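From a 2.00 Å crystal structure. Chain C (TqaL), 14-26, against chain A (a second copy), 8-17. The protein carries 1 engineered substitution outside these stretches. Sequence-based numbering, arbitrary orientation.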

# COMPACT_ATOMS: atom_id res chain seq x y z
N TYR C 14 0.09 -11.32 0.36
CA TYR C 14 0.85 -12.10 -0.60
C TYR C 14 1.04 -11.29 -1.89
O TYR C 14 2.17 -11.10 -2.36
CB TYR C 14 0.11 -13.41 -0.88
CG TYR C 14 0.76 -14.30 -1.92
CD1 TYR C 14 2.06 -14.79 -1.76
CD2 TYR C 14 0.06 -14.67 -3.07
CE1 TYR C 14 2.65 -15.61 -2.73
CE2 TYR C 14 0.64 -15.49 -4.04
CZ TYR C 14 1.93 -15.96 -3.86
OH TYR C 14 2.50 -16.76 -4.83
N TYR C 15 -0.05 -10.79 -2.45
CA TYR C 15 0.00 -10.01 -3.69
C TYR C 15 0.69 -8.67 -3.49
O TYR C 15 1.40 -8.20 -4.38
CB TYR C 15 -1.42 -9.87 -4.23
CG TYR C 15 -1.95 -11.25 -4.53
CD1 TYR C 15 -1.49 -11.95 -5.64
CD2 TYR C 15 -2.85 -11.87 -3.68
CE1 TYR C 15 -1.92 -13.24 -5.91
CE2 TYR C 15 -3.30 -13.18 -3.94
CZ TYR C 15 -2.82 -13.85 -5.07
OH TYR C 15 -3.23 -15.13 -5.39
N THR C 16 0.53 -8.06 -2.32
CA THR C 16 1.26 -6.82 -2.05
C THR C 16 2.76 -7.07 -2.06
O THR C 16 3.53 -6.28 -2.62
CB THR C 16 0.81 -6.24 -0.70
OG1 THR C 16 -0.60 -5.96 -0.76
CG2 THR C 16 1.55 -4.94 -0.38
N ALA C 17 3.20 -8.17 -1.46
CA ALA C 17 4.61 -8.54 -1.52
C ALA C 17 5.07 -8.72 -2.95
O ALA C 17 6.10 -8.16 -3.35
CB ALA C 17 4.84 -9.82 -0.73
N ILE C 18 4.31 -9.48 -3.74
CA ILE C 18 4.70 -9.72 -5.14
C ILE C 18 4.81 -8.39 -5.88
O ILE C 18 5.75 -8.18 -6.65
CB ILE C 18 3.71 -10.68 -5.83
CG1 ILE C 18 3.72 -12.05 -5.16
CG2 ILE C 18 4.12 -10.89 -7.29
CD1 ILE C 18 2.70 -13.01 -5.73
N ALA C 19 3.87 -7.47 -5.62
CA ALA C 19 3.91 -6.19 -6.33
C ALA C 19 5.22 -5.45 -6.05
O ALA C 19 5.86 -4.91 -6.96
CB ALA C 19 2.69 -5.37 -5.95
N GLU C 20 5.66 -5.46 -4.79
CA GLU C 20 6.94 -4.85 -4.46
C GLU C 20 8.11 -5.62 -5.06
O GLU C 20 9.11 -5.02 -5.48
CB GLU C 20 7.07 -4.78 -2.93
CG GLU C 20 8.38 -4.21 -2.46
CD GLU C 20 8.62 -2.80 -2.97
OE1 GLU C 20 7.62 -2.03 -3.10
OE2 GLU C 20 9.80 -2.48 -3.23
N ILE C 21 8.02 -6.95 -5.11
CA ILE C 21 9.08 -7.73 -5.72
C ILE C 21 9.22 -7.39 -7.19
O ILE C 21 10.33 -7.25 -7.72
CB ILE C 21 8.82 -9.23 -5.49
CG1 ILE C 21 9.07 -9.53 -4.02
CG2 ILE C 21 9.69 -10.11 -6.41
CD1 ILE C 21 8.49 -10.84 -3.56
N MSE C 22 8.10 -7.18 -7.87
CA MSE C 22 8.16 -6.81 -9.27
C MSE C 22 8.73 -5.41 -9.48
O MSE C 22 9.40 -5.17 -10.47
CB MSE C 22 6.79 -6.96 -9.91
CG MSE C 22 6.25 -8.38 -9.76
SE MSE C 22 7.22 -9.45 -11.08
CE MSE C 22 8.63 -10.34 -9.95
N LYS C 23 8.50 -4.49 -8.54
CA LYS C 23 9.19 -3.21 -8.62
C LYS C 23 10.70 -3.40 -8.50
O LYS C 23 11.48 -2.80 -9.24
CB LYS C 23 8.68 -2.26 -7.54
CG LYS C 23 7.26 -1.82 -7.73
CD LYS C 23 6.81 -0.97 -6.55
CE LYS C 23 5.32 -0.60 -6.66
NZ LYS C 23 4.85 0.12 -5.43
N LEU C 24 11.14 -4.25 -7.56
CA LEU C 24 12.57 -4.53 -7.44
C LEU C 24 13.10 -5.16 -8.72
O LEU C 24 14.20 -4.81 -9.19
CB LEU C 24 12.81 -5.45 -6.24
CG LEU C 24 12.50 -4.80 -4.89
CD1 LEU C 24 12.62 -5.83 -3.73
CD2 LEU C 24 13.47 -3.67 -4.69
N ARG C 25 12.31 -6.04 -9.34
CA ARG C 25 12.71 -6.68 -10.59
C ARG C 25 12.98 -5.66 -11.69
O ARG C 25 13.97 -5.77 -12.42
CB ARG C 25 11.63 -7.67 -11.03
CG ARG C 25 11.91 -8.38 -12.35
CD ARG C 25 10.84 -9.41 -12.66
NE ARG C 25 11.09 -10.11 -13.92
CZ ARG C 25 10.82 -9.62 -15.12
NH1 ARG C 25 10.28 -8.41 -15.22
NH2 ARG C 25 11.08 -10.32 -16.22
N SER C 26 12.10 -4.66 -11.84
CA SER C 26 12.35 -3.62 -12.85
C SER C 26 13.64 -2.87 -12.55
O SER C 26 14.39 -2.54 -13.47
CB SER C 26 11.18 -2.63 -12.92
OG SER C 26 10.00 -3.31 -13.26
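Chain A, residues 8-17: RVFNPSYYTA

The contact between the two copies is a mainly apolar, nearly antiparallel helix packing in which Tyr15(A) docks into the helix of chain C, with a cation-pi stack and a bridging water beyond the start of the chain A helix. Chain A begins with a type I turn from Arg8(A) to Asn11(A), closed by Asn11(A) N to Arg8(A) O at 3.0 Å. Asn11(A) then caps the helix of residues 12-17, its OD1 accepting from Ser13(A) N at 3.0 Å. This helix runs at 170° to helix 14-26 of chain C, with axes approaching to 7.8 Å. The backbones come nearest where Ala19(C) faces Pro12(A): their CA atoms lie 4.3 Å apart, and Ala19(C) O is 3.5 Å from Pro12(A) CB.

Tyr15(A), in the m rotamer, is a knob among Tyr15(C), Ile18(C), Ala19(C) and Met22(C). Ile18(C) CG2 lies over one face of its ring, 3.5 Å from the centroid of the Tyr15(A) ring, in a CH-pi contact. The two copies of Tyr15 meet edge to edge, Tyr15(C) CD1 to Tyr15(A) CD1 at 4.3 Å, while Ala19(C) CB packs 3.8 Å from Tyr15(A) CB. The knob is tethered within its own chain by a very short hydrogen bond, 2.5 Å, from Tyr15(A) OH to Val9(A) O.

Toward the C-terminal end of the chain C stretch, the selenomethionine Met22(C) sets its CB 4.0 Å from Pro12(A) CG and its SE 4.2 Å from Phe10(A) CD1, at the ring edge. The guanidinium of Arg25(C) lies flat on a face of Phe10(A), with CZ 3.7 Å from the Phe10(A) ring centroid. No direct hydrogen bond joins the stretches; instead, one water donates to Phe10(A) O and Met22(C) O, each at 2.9 Å, and accepts from Arg25(C) NH1 at 3.2 Å.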

# COMPACT_ATOMS: atom_id res chain seq x y z
N ARG A 8 2.57 -8.42 -18.52
CA ARG A 8 1.70 -8.00 -17.42
C ARG A 8 1.87 -8.94 -16.22
O ARG A 8 1.65 -8.54 -15.08
CB ARG A 8 0.23 -7.95 -17.86
CG ARG A 8 -0.73 -7.54 -16.73
CD ARG A 8 -2.01 -6.88 -17.23
NE ARG A 8 -1.83 -5.48 -17.64
CZ ARG A 8 -1.59 -4.46 -16.80
NH1 ARG A 8 -1.50 -4.65 -15.49
NH2 ARG A 8 -1.44 -3.24 -17.29
N VAL A 9 2.28 -10.18 -16.48
CA VAL A 9 2.64 -11.07 -15.38
C VAL A 9 3.78 -10.47 -14.56
O VAL A 9 4.01 -10.89 -13.43
CB VAL A 9 3.00 -12.48 -15.91
CG1 VAL A 9 4.36 -12.48 -16.60
CG2 VAL A 9 2.97 -13.49 -14.78
N PHE A 10 4.48 -9.48 -15.10
CA PHE A 10 5.59 -8.82 -14.42
C PHE A 10 5.24 -7.41 -13.93
O PHE A 10 6.10 -6.72 -13.36
CB PHE A 10 6.81 -8.75 -15.36
CG PHE A 10 7.30 -10.10 -15.82
CD1 PHE A 10 7.73 -11.06 -14.91
CD2 PHE A 10 7.34 -10.41 -17.18
CE1 PHE A 10 8.19 -12.30 -15.33
CE2 PHE A 10 7.80 -11.65 -17.62
CZ PHE A 10 8.22 -12.60 -16.70
N ASN A 11 4.00 -6.96 -14.13
CA ASN A 11 3.61 -5.57 -13.90
C ASN A 11 3.14 -5.38 -12.46
O ASN A 11 2.14 -6.00 -12.06
CB ASN A 11 2.51 -5.19 -14.88
CG ASN A 11 2.19 -3.72 -14.84
OD1 ASN A 11 2.31 -3.07 -13.79
ND2 ASN A 11 1.76 -3.18 -15.98
N PRO A 12 3.78 -4.52 -11.66
CA PRO A 12 3.36 -4.39 -10.25
C PRO A 12 1.90 -3.98 -10.07
O PRO A 12 1.25 -4.42 -9.12
CB PRO A 12 4.30 -3.30 -9.69
CG PRO A 12 5.48 -3.29 -10.63
CD PRO A 12 4.91 -3.62 -11.99
N SER A 13 1.38 -3.13 -10.97
CA SER A 13 -0.01 -2.70 -10.84
C SER A 13 -0.98 -3.86 -10.96
O SER A 13 -2.10 -3.79 -10.42
CB SER A 13 -0.32 -1.63 -11.90
OG SER A 13 -0.38 -2.21 -13.18
N TYR A 14 -0.59 -4.93 -11.65
CA TYR A 14 -1.44 -6.12 -11.72
C TYR A 14 -1.62 -6.74 -10.33
O TYR A 14 -2.75 -6.99 -9.89
CB TYR A 14 -0.82 -7.11 -12.72
CG TYR A 14 -1.50 -8.47 -12.83
CD1 TYR A 14 -2.76 -8.60 -13.39
CD2 TYR A 14 -0.85 -9.62 -12.40
CE1 TYR A 14 -3.38 -9.85 -13.50
CE2 TYR A 14 -1.45 -10.87 -12.51
CZ TYR A 14 -2.71 -10.97 -13.06
OH TYR A 14 -3.30 -12.22 -13.16
N TYR A 15 -0.52 -6.93 -9.61
CA TYR A 15 -0.58 -7.57 -8.29
C TYR A 15 -1.18 -6.64 -7.24
O TYR A 15 -1.89 -7.09 -6.34
CB TYR A 15 0.81 -8.04 -7.90
CG TYR A 15 1.33 -9.08 -8.89
CD1 TYR A 15 0.93 -10.41 -8.79
CD2 TYR A 15 2.17 -8.72 -9.95
CE1 TYR A 15 1.38 -11.37 -9.70
CE2 TYR A 15 2.63 -9.67 -10.86
CZ TYR A 15 2.22 -11.00 -10.74
OH TYR A 15 2.66 -11.95 -11.64
N THR A 16 -0.92 -5.34 -7.33
CA THR A 16 -1.61 -4.39 -6.47
C THR A 16 -3.12 -4.49 -6.65
O THR A 16 -3.88 -4.44 -5.68
CB THR A 16 -1.12 -2.98 -6.76
OG1 THR A 16 0.30 -2.93 -6.56
CG2 THR A 16 -1.80 -1.97 -5.82
N ALA A 17 -3.57 -4.68 -7.89
CA ALA A 17 -5.00 -4.84 -8.13
C ALA A 17 -5.53 -6.13 -7.49
O ALA A 17 -6.59 -6.13 -6.85
CB ALA A 17 -5.28 -4.82 -9.63
O HOH W 1 8.98 -6.40 -13.07